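Long-range contact in RcdA (Caulobacter vibrioides, PDB 3CTW), which probably helps regulate proteolysis of the cell-cycle regulator CtrA by binding other proteins: residues 26-30 against 80-85. Numbering follows the deposited sequence.
Sequences FDRTF and WLLVQR. With EDO (1,2-ethanediol), chain F.
Phe26 and Phe30, one turn apart on helix 26-44, carry the contact with helix 57-88. The packing is mostly apolar. Phe30 CD1 lies 3.7 Å from Leu81 CB, and its CE1 meets Leu82 CD2 at the ring edge. Leu81 points at the other helix and reaches further with CD2, which is 3.6 Å from Phe30 CA and also touches the carbonyl oxygen of Thr29. With chi1 at 179°, CG lies anti to the backbone N, which carries the Phe26 ring across to helix 57-88. There Phe26 CE1 is 3.7 Å from Gln84 CB and 4.0 Å from Trp80 CZ3.

No hydrogen bond joins the two segments. Leu81 O lies in the plane of the Phe26 ring, 3.5 Å from Phe26 CZ at the edge, while it accepts the helical bond from Arg85 N. The guanidinium of Arg85 is tilted 37° from the Phe30 ring, and Arg85 NH1 is 3.4 Å from Phe30 CZ. Arg85 NH1 also makes a salt bridge to Glu91 of the second subunit. Gln84 turns its amide away, and Gln84 NE2 hydrogen-bonds to Tyr144 OH.

A 1,2-ethanediol, probably from crystallisation, donates hydrogen bonds from both hydroxyls to Asp27 OD1 and rests its C2 near Phe30 CD2.

The short helix segments run roughly antiparallel, 140° apart. With helix 120-145 touching Thr29, Trp80 and Gln84, they form one end of the core of an all-helical bundle, beside the subunit interface.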
# COMPACT_ATOMS: atom_id res chain seq x y z
N PHE A 26 -7.08 2.14 -16.78
CA PHE A 26 -6.39 2.50 -15.58
C PHE A 26 -6.78 3.95 -15.34
O PHE A 26 -7.43 4.29 -14.37
CB PHE A 26 -4.89 2.40 -15.78
CG PHE A 26 -4.11 2.80 -14.58
CD1 PHE A 26 -3.96 1.92 -13.54
CD2 PHE A 26 -3.57 4.05 -14.48
CE1 PHE A 26 -3.25 2.29 -12.43
CE2 PHE A 26 -2.86 4.42 -13.37
CZ PHE A 26 -2.70 3.54 -12.35
N ASP A 27 -6.38 4.80 -16.26
CA ASP A 27 -6.53 6.23 -16.06
C ASP A 27 -7.91 6.57 -15.52
O ASP A 27 -8.08 7.59 -14.85
CB ASP A 27 -6.28 6.97 -17.36
CG ASP A 27 -6.01 8.44 -17.14
OD1 ASP A 27 -5.57 8.82 -16.03
OD2 ASP A 27 -6.21 9.22 -18.10
N ARG A 28 -8.88 5.73 -15.83
CA ARG A 28 -10.25 5.96 -15.40
C ARG A 28 -10.45 5.48 -13.97
O ARG A 28 -11.00 6.19 -13.13
CB ARG A 28 -11.27 5.29 -16.34
CG ARG A 28 -12.62 5.96 -16.28
CD ARG A 28 -13.74 5.03 -16.71
NE ARG A 28 -13.66 4.66 -18.12
CZ ARG A 28 -13.27 3.47 -18.55
NH1 ARG A 28 -12.91 2.52 -17.69
NH2 ARG A 28 -13.23 3.22 -19.86
N THR A 29 -9.98 4.26 -13.69
CA THR A 29 -10.15 3.63 -12.38
C THR A 29 -9.29 4.29 -11.29
O THR A 29 -9.59 4.16 -10.10
CB THR A 29 -9.92 2.10 -12.44
OG1 THR A 29 -10.20 1.52 -11.16
CG2 THR A 29 -8.51 1.80 -12.78
N PHE A 30 -8.24 5.00 -11.70
CA PHE A 30 -7.47 5.84 -10.78
C PHE A 30 -8.31 6.99 -10.25
O PHE A 30 -8.23 7.35 -9.06
CB PHE A 30 -6.22 6.40 -11.45
CG PHE A 30 -5.33 7.20 -10.53
CD1 PHE A 30 -4.40 6.57 -9.74
CD2 PHE A 30 -5.43 8.58 -10.46
CE1 PHE A 30 -3.58 7.29 -8.88
CE2 PHE A 30 -4.62 9.30 -9.60
CZ PHE A 30 -3.70 8.65 -8.81
N TRP A 80 -2.54 0.36 -4.46
CA TRP A 80 -2.37 -0.35 -5.71
C TRP A 80 -2.22 0.64 -6.86
O TRP A 80 -1.28 0.55 -7.66
CB TRP A 80 -3.56 -1.29 -5.93
CG TRP A 80 -3.33 -2.25 -7.05
CD1 TRP A 80 -2.81 -3.50 -6.94
CD2 TRP A 80 -3.60 -2.04 -8.44
NE1 TRP A 80 -2.73 -4.08 -8.18
CE2 TRP A 80 -3.21 -3.21 -9.12
CE3 TRP A 80 -4.13 -0.98 -9.18
CZ2 TRP A 80 -3.34 -3.35 -10.50
CZ3 TRP A 80 -4.26 -1.12 -10.56
CH2 TRP A 80 -3.87 -2.30 -11.20
N LEU A 81 -3.13 1.61 -6.90
CA LEU A 81 -3.19 2.62 -7.95
C LEU A 81 -1.98 3.53 -7.96
O LEU A 81 -1.52 3.94 -9.03
CB LEU A 81 -4.44 3.47 -7.75
CG LEU A 81 -5.79 3.15 -8.39
CD1 LEU A 81 -6.15 1.70 -8.22
CD2 LEU A 81 -6.85 4.01 -7.70
N LEU A 82 -1.46 3.86 -6.78
CA LEU A 82 -0.31 4.76 -6.68
C LEU A 82 0.99 4.07 -7.07
O LEU A 82 1.87 4.69 -7.67
CB LEU A 82 -0.22 5.36 -5.27
CG LEU A 82 -1.29 6.35 -4.85
CD1 LEU A 82 -1.25 6.47 -3.36
CD2 LEU A 82 -1.11 7.71 -5.52
N VAL A 83 1.10 2.78 -6.74
CA VAL A 83 2.26 1.97 -7.12
C VAL A 83 2.30 1.77 -8.63
O VAL A 83 3.34 1.96 -9.26
CB VAL A 83 2.29 0.61 -6.39
CG1 VAL A 83 3.29 -0.32 -7.03
CG2 VAL A 83 2.63 0.81 -4.92
N GLN A 84 1.15 1.43 -9.21
CA GLN A 84 1.05 1.24 -10.64
C GLN A 84 1.29 2.54 -11.39
O GLN A 84 1.78 2.51 -12.52
CB GLN A 84 -0.31 0.65 -11.00
CG GLN A 84 -0.58 -0.75 -10.45
CD GLN A 84 0.44 -1.77 -10.93
OE1 GLN A 84 0.95 -2.56 -10.14
NE2 GLN A 84 0.73 -1.76 -12.22
N ARG A 85 0.97 3.68 -10.77
CA ARG A 85 1.28 4.98 -11.35
C ARG A 85 2.78 5.26 -11.25
O ARG A 85 3.38 5.79 -12.18
CB ARG A 85 0.49 6.11 -10.69
CG ARG A 85 0.61 7.45 -11.43
CD ARG A 85 -0.05 8.59 -10.73
NE ARG A 85 0.56 8.87 -9.44
CZ ARG A 85 0.13 9.82 -8.62
NH1 ARG A 85 -0.89 10.58 -8.96
NH2 ARG A 85 0.73 10.02 -7.45
C1 EDO F . -2.96 9.48 -13.78
O1 EDO F . -3.61 8.32 -14.32
C2 EDO F . -3.97 10.37 -13.05
O2 EDO F . -5.16 10.57 -13.82